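Local atomic coordinates of D-galactonate dehydratase family member RspA (Pantoea ananatis, PDB entry 3T6C), a protein that catalyses, with low activity and with magnesium as cofactor, the dehydration of D-gluconate to 2-dehydro-3-deoxy-D-gluconate. Residues H232-L237 / E264-F269; A62-R67 / N106-N111. All coordinates share one frame; numbering follows the deposited sequence. Where two conformers were deposited one is given.

From the N terminus, the chain first runs through the antiparallel sheet of the N-terminal domain. Contact 2 closes a loop there: the loop 62-67, leaving strand 57-61, meets the start of helix 108-129 after an excursion through helices 68-83 and 91-100. The chain then enters the barrel domain, where contact 1 closes a shorter loop between the C-terminal end of helix 219-237 and residues 264-269, the lead into strand 270-272. The two loops follow in series, neither nested nor crossed. The centres of contacts 1 and 2 are about 36 Å apart, and the two lie on opposite sides of the chain's centre; contact 2 borders the gluconate pocket, whereas contact 1 lies away from it.

Contact 1: residues H232-L237 / E264-F269; sequences HLRNKL and EPYQLF
The last turns of helix 219-237 approach the short 3-10 turn 264-266 most closely at Arg-234 and Tyr-266, whose CA atoms are 6.7 Å apart, and the contact is carried by one arginine reaching for backbone carbonyls. Arg-234 leaves the helix with its CG beside the backbone N and bends at chi2 (-61°), which brings the edge of the guanidinium against the carbonyls of Tyr-266 and Gln-267. There it grips the carbonyl oxygen of Tyr-266 side-on with two nitrogens. The bond from NE to Tyr-266 O is 2.8 Å long and lies in the carbonyl plane, with an angle of 157° at the hydrogen; NH2 reaches the same oxygen at 3.0 Å, nearly in line with the C=O bond. Since that oxygen also lies in the guanidinium plane, the pair of bonds should fix the rotation of the group. NH2 makes a weaker, more bent bond to Gln-267 O at 3.1 Å, and a water bridges the same two atoms, accepting from Arg-234 NH2 and donating to Gln-267 O at 2.7 Å. In the (beta/alpha)-barrel of this enolase-superfamily enzyme, the segment 264-269 links helix 253-262 to strand 270-272, so the arginine ties the end of one barrel helix to the loop leading into a later strand. Its remaining nitrogen, NH1, bonds to the carbonyls of Gly-238 and Val-241, between the same helix and strand 242-246. The aliphatic part of Arg-234 also packs on the tyrosine: CG lies 4.0 Å from Tyr-266 CB and comes obliquely to the ring, whose plane is turned 36° from the guanidinium. Pro-265 CB sits over the centre of one face of that ring, while the phenol OH makes a weak hydrogen bond to Asp-231.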
loop_
_atom_site.group_PDB
_atom_site.type_symbol
_atom_site.label_atom_id
_atom_site.label_comp_id
_atom_site.label_asym_id
_atom_site.label_seq_id
_atom_site.Cartn_x
_atom_site.Cartn_y
_atom_site.Cartn_z
ATOM N N HIS A 232 -39.442 10.720 -1.667
ATOM C CA HIS A 232 -40.889 10.665 -1.870
ATOM C C HIS A 232 -41.335 9.228 -1.752
ATOM O O HIS A 232 -42.350 8.942 -1.097
ATOM C CB HIS A 232 -41.240 11.192 -3.266
ATOM C CG HIS A 232 -42.677 10.980 -3.619
ATOM N ND1 HIS A 232 -43.667 11.814 -3.154
ATOM C CD2 HIS A 232 -43.296 10.035 -4.376
ATOM C CE1 HIS A 232 -44.840 11.411 -3.621
ATOM N NE2 HIS A 232 -44.645 10.327 -4.350
ATOM N N LEU A 233 -40.604 8.305 -2.371
ATOM C CA LEU A 233 -41.017 6.898 -2.344
ATOM C C LEU A 233 -40.987 6.334 -0.937
ATOM O O LEU A 233 -41.874 5.614 -0.564
ATOM C CB LEU A 233 -40.146 6.049 -3.280
ATOM C CG LEU A 233 -40.310 6.377 -4.773
ATOM C CD1 LEU A 233 -39.246 5.591 -5.537
ATOM C CD2 LEU A 233 -41.732 6.050 -5.307
ATOM N N ARG A 234 -39.972 6.678 -0.141
ATOM C CA ARG A 234 -39.942 6.196 1.235
ATOM C C ARG A 234 -41.070 6.810 2.057
ATOM O O ARG A 234 -41.664 6.137 2.897
ATOM C CB ARG A 234 -38.584 6.463 1.878
ATOM C CG ARG A 234 -37.487 5.563 1.312
ATOM C CD ARG A 234 -37.855 4.076 1.606
ATOM N NE ARG A 234 -36.747 3.162 1.325
ATOM C CZ ARG A 234 -36.851 1.867 1.062
ATOM N NH1 ARG A 234 -38.035 1.239 1.064
ATOM N NH2 ARG A 234 -35.748 1.174 0.852
ATOM N N ASN A 235 -41.381 8.085 1.804
ATOM C CA ASN A 235 -42.458 8.765 2.517
ATOM C C ASN A 235 -43.798 8.087 2.261
ATOM O O ASN A 235 -44.624 7.949 3.174
ATOM C CB ASN A 235 -42.516 10.227 2.079
ATOM C CG ASN A 235 -43.586 11.030 2.826
ATOM O OD1 ASN A 235 -43.850 10.782 4.005
ATOM N ND2 ASN A 235 -44.186 11.992 2.149
ATOM N N LYS A 236 -44.030 7.729 1.004
ATOM C CA LYS A 236 -45.310 7.144 0.577
ATOM C C LYS A 236 -45.417 5.610 0.738
ATOM O O LYS A 236 -46.524 5.086 0.992
ATOM C CB LYS A 236 -45.605 7.578 -0.871
ATOM C CG LYS A 236 -45.795 9.101 -1.103
ATOM C CD LYS A 236 -46.781 9.711 -0.138
ATOM C CE LYS A 236 -46.952 11.195 -0.393
ATOM N NZ LYS A 236 -48.175 11.713 0.317
ATOM N N LEU A 237 -44.336 4.890 0.422
ATOM C CA LEU A 237 -44.335 3.425 0.439
ATOM C C LEU A 237 -43.754 2.765 1.672
ATOM O O LEU A 237 -44.035 1.562 1.920
ATOM C CB LEU A 237 -43.537 2.885 -0.751
ATOM C CG LEU A 237 -43.881 3.347 -2.165
ATOM C CD1 LEU A 237 -42.954 2.690 -3.189
ATOM C CD2 LEU A 237 -45.340 3.099 -2.461
ATOM N N GLU A 264 -28.075 7.256 0.991
ATOM C CA GLU A 264 -27.936 6.454 2.218
ATOM C C GLU A 264 -29.176 6.512 3.135
ATOM O O GLU A 264 -29.589 5.473 3.609
ATOM C CB GLU A 264 -26.664 6.908 2.975
ATOM C CG GLU A 264 -25.439 6.308 2.341
ATOM C CD GLU A 264 -24.131 6.771 2.925
ATOM O OE1 GLU A 264 -24.107 7.325 4.065
ATOM O OE2 GLU A 264 -23.093 6.557 2.262
ATOM N N PRO A 265 -29.808 7.695 3.335
ATOM C CA PRO A 265 -30.969 7.694 4.253
ATOM C C PRO A 265 -32.142 6.850 3.725
ATOM O O PRO A 265 -33.061 6.595 4.509
ATOM C CB PRO A 265 -31.436 9.153 4.248
ATOM C CG PRO A 265 -30.255 9.956 3.738
ATOM C CD PRO A 265 -29.440 9.042 2.871
ATOM N N TYR A 266 -32.167 6.525 2.441
ATOM C CA TYR A 266 -33.307 5.808 1.855
ATOM C C TYR A 266 -33.044 4.306 1.761
ATOM O O TYR A 266 -33.944 3.555 1.431
ATOM C CB TYR A 266 -33.664 6.414 0.472
ATOM C CG TYR A 266 -33.736 7.920 0.619
ATOM C CD1 TYR A 266 -34.662 8.509 1.505
ATOM C CD2 TYR A 266 -32.839 8.726 -0.039
ATOM C CE1 TYR A 266 -34.691 9.914 1.672
ATOM C CE2 TYR A 266 -32.881 10.116 0.125
ATOM C CZ TYR A 266 -33.786 10.681 0.995
ATOM O OH TYR A 266 -33.784 12.051 1.124
ATOM N N GLN A 267 -31.842 3.872 2.143
ATOM C CA GLN A 267 -31.505 2.447 2.308
ATOM C C GLN A 267 -31.917 1.618 1.089
ATOM O O GLN A 267 -32.721 0.682 1.159
ATOM C CB GLN A 267 -32.079 1.886 3.607
ATOM C CG GLN A 267 -31.369 2.483 4.822
ATOM C CD GLN A 267 -32.055 2.075 6.092
ATOM O OE1 GLN A 267 -31.768 1.010 6.642
ATOM N NE2 GLN A 267 -33.007 2.883 6.536
ATOM N N LEU A 268 -31.297 1.929 -0.048
ATOM C CA LEU A 268 -31.571 1.167 -1.254
ATOM C C LEU A 268 -30.983 -0.232 -1.138
ATOM O O LEU A 268 -29.913 -0.431 -0.525
ATOM C CB LEU A 268 -30.959 1.853 -2.485
ATOM C CG LEU A 268 -31.906 2.903 -3.114
ATOM C CD1 LEU A 268 -32.253 4.043 -2.166
ATOM C CD2 LEU A 268 -31.238 3.446 -4.347
ATOM N N PHE A 269 -31.647 -1.196 -1.778
ATOM C CA PHE A 269 -31.121 -2.548 -1.833
ATOM C C PHE A 269 -29.803 -2.528 -2.627
ATOM O O PHE A 269 -28.813 -3.166 -2.221
ATOM C CB PHE A 269 -32.173 -3.500 -2.456
ATOM C CG PHE A 269 -31.727 -4.923 -2.525
ATOM C CD1 PHE A 269 -31.868 -5.745 -1.424
ATOM C CD2 PHE A 269 -31.260 -5.462 -3.725
ATOM C CE1 PHE A 269 -31.479 -7.093 -1.460
ATOM C CE2 PHE A 269 -30.847 -6.827 -3.754
ATOM C CZ PHE A 269 -30.958 -7.612 -2.620
HETATM O O HOH W 1 -34.302 -1.174 0.032
#

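Contact 2: residues A62-R67 / N106-N111; sequences ATFTQR and NGPVMN
The Phe-64 ring meets helix 108-129 along its CD2-CE2 side: Val-109 CG2 touches the edge close to the ring plane, 3.8 Å from CE2, and Pro-108 CB approaches at a slant, 3.5 Å from the same carbon. On one face, Arg-67 CB lies 3.6 Å above the plane, off-centre, near the ring's margin, and Gln-66 OE1 is at the edge, in plane. The phenylalanine extends toward the helix because chi1 of 175° sets CG opposite the backbone N, and it lies next to the proline ring with the two side chains directed alike. Pro-108 opens the first turn of the helix and Gly-107 is its N-cap. The Phe-64 contact joins the loop after the N-terminal domain's three-stranded sheet to that domain's helical part, and it borders the active site: Gln-66 NE2 hydrogen-bonds the bound D-gluconate, whereas the Phe-64 side chain stands about 7 Å from the ligand. Within the loop, Arg-67 NH1 donates to Gln-66 O at 2.9 Å, from above the carbonyl plane, and its NH2 bonds Ser-101 of a neighbouring subunit. Gly-102 of that subunit packs against both Phe-64 and Gln-66.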
loop_
_atom_site.group_PDB
_atom_site.type_symbol
_atom_site.label_atom_id
_atom_site.label_comp_id
_atom_site.label_asym_id
_atom_site.label_seq_id
_atom_site.Cartn_x
_atom_site.Cartn_y
_atom_site.Cartn_z
ATOM N N ALA A 62 -27.025 -17.091 -26.695
ATOM C CA ALA A 62 -25.967 -16.263 -27.272
ATOM C C ALA A 62 -26.368 -14.788 -27.391
ATOM O O ALA A 62 -25.898 -14.112 -28.309
ATOM C CB ALA A 62 -25.431 -16.886 -28.567
ATOM N N THR A 63 -27.380 -14.338 -26.653
ATOM C CA THR A 63 -28.027 -13.099 -27.102
ATOM C C THR A 63 -27.213 -11.866 -26.680
ATOM O O THR A 63 -27.260 -11.396 -25.529
ATOM C CB THR A 63 -29.444 -13.024 -26.454
ATOM O OG1 THR A 63 -30.250 -14.091 -26.953
ATOM C CG2 THR A 63 -30.171 -11.711 -26.794
ATOM N N PHE A 64 -26.557 -11.282 -27.696
ATOM C CA PHE A 64 -26.037 -9.890 -27.669
ATOM C C PHE A 64 -26.947 -9.289 -28.723
ATOM O O PHE A 64 -26.688 -9.353 -29.954
ATOM C CB PHE A 64 -24.592 -9.973 -28.160
ATOM C CG PHE A 64 -23.870 -8.668 -28.329
ATOM C CD1 PHE A 64 -24.448 -7.442 -28.023
ATOM C CD2 PHE A 64 -22.561 -8.709 -28.841
ATOM C CE1 PHE A 64 -23.755 -6.243 -28.193
ATOM C CE2 PHE A 64 -21.825 -7.515 -29.036
ATOM C CZ PHE A 64 -22.439 -6.263 -28.723
ATOM N N THR A 65 -27.977 -8.603 -28.237
ATOM C CA THR A 65 -29.103 -8.245 -29.128
ATOM C C THR A 65 -28.698 -7.228 -30.192
ATOM O O THR A 65 -29.228 -7.232 -31.315
ATOM C CB THR A 65 -30.360 -7.824 -28.267
ATOM O OG1 THR A 65 -31.523 -7.761 -29.108
ATOM C CG2 THR A 65 -30.191 -6.417 -27.648
ATOM N N GLN A 66 -27.722 -6.379 -29.864
ATOM C CA GLN A 66 -27.325 -5.313 -30.787
ATOM C C GLN A 66 -26.443 -5.766 -31.915
ATOM O O GLN A 66 -26.134 -5.013 -32.830
ATOM C CB GLN A 66 -26.590 -4.208 -30.039
ATOM C CG GLN A 66 -27.429 -3.483 -28.925
ATOM C CD GLN A 66 -27.435 -4.160 -27.564
ATOM O OE1 GLN A 66 -26.867 -5.251 -27.362
ATOM N NE2 GLN A 66 -28.107 -3.516 -26.596
ATOM N N ARG A 67 -25.868 -6.927 -31.724
ATOM C CA ARG A 67 -24.959 -7.576 -32.660
ATOM C C ARG A 67 -25.287 -8.911 -33.298
ATOM O O ARG A 67 -24.341 -9.759 -33.395
ATOM C CB ARG A 67 -23.496 -7.376 -32.255
ATOM C CG ARG A 67 -23.023 -5.892 -32.122
ATOM C CD ARG A 67 -22.868 -5.281 -33.558
ATOM N NE ARG A 67 -22.203 -3.951 -33.553
ATOM C CZ ARG A 67 -22.870 -2.819 -33.331
ATOM N NH1 ARG A 67 -24.169 -2.867 -33.039
ATOM N NH2 ARG A 67 -22.232 -1.632 -33.419
ATOM N N ASN A 106 -12.086 -12.552 -25.051
ATOM C CA ASN A 106 -12.577 -11.585 -24.043
ATOM C C ASN A 106 -13.254 -10.388 -24.659
ATOM O O ASN A 106 -12.814 -9.242 -24.479
ATOM C CB ASN A 106 -11.432 -11.126 -23.147
ATOM C CG ASN A 106 -10.850 -12.272 -22.314
ATOM O OD1 ASN A 106 -11.591 -13.058 -21.733
ATOM N ND2 ASN A 106 -9.534 -12.363 -22.260
ATOM N N GLY A 107 -14.379 -10.627 -25.338
ATOM C CA GLY A 107 -15.157 -9.524 -25.842
ATOM C C GLY A 107 -16.597 -9.976 -26.038
ATOM O O GLY A 107 -16.897 -11.186 -25.959
ATOM N N PRO A 108 -17.502 -9.037 -26.302
ATOM C CA PRO A 108 -18.929 -9.438 -26.270
ATOM C C PRO A 108 -19.316 -10.354 -27.455
ATOM O O PRO A 108 -20.184 -11.227 -27.244
ATOM C CB PRO A 108 -19.704 -8.100 -26.278
ATOM C CG PRO A 108 -18.699 -7.077 -26.936
ATOM C CD PRO A 108 -17.292 -7.590 -26.460
ATOM N N VAL A 109 -18.776 -10.163 -28.671
ATOM C CA VAL A 109 -19.191 -11.078 -29.744
ATOM C C VAL A 109 -18.577 -12.462 -29.439
ATOM O O VAL A 109 -19.286 -13.500 -29.492
ATOM C CB VAL A 109 -18.705 -10.539 -31.089
ATOM C CG1 VAL A 109 -19.023 -11.536 -32.148
ATOM C CG2 VAL A 109 -19.357 -9.227 -31.400
ATOM N N MET A 110 -17.266 -12.495 -29.127
ATOM C CA MET A 110 -16.629 -13.762 -28.831
ATOM C C MET A 110 -17.304 -14.507 -27.671
ATOM O O MET A 110 -17.558 -15.725 -27.759
ATOM C CB MET A 110 -15.156 -13.555 -28.502
ATOM C CG MET A 110 -14.355 -12.821 -29.606
ATOM S SD MET A 110 -14.250 -13.672 -31.160
ATOM C CE MET A 110 -13.253 -15.102 -30.704
ATOM N N ASN A 111 -17.594 -13.789 -26.599
ATOM C CA ASN A 111 -18.070 -14.473 -25.390
ATOM C C ASN A 111 -19.492 -14.966 -25.588
ATOM O O ASN A 111 -19.844 -16.033 -25.096
ATOM C CB ASN A 111 -18.032 -13.533 -24.182
ATOM C CG ASN A 111 -16.609 -13.148 -23.768
ATOM O OD1 ASN A 111 -15.627 -13.527 -24.426
ATOM N ND2 ASN A 111 -16.500 -12.334 -22.734
#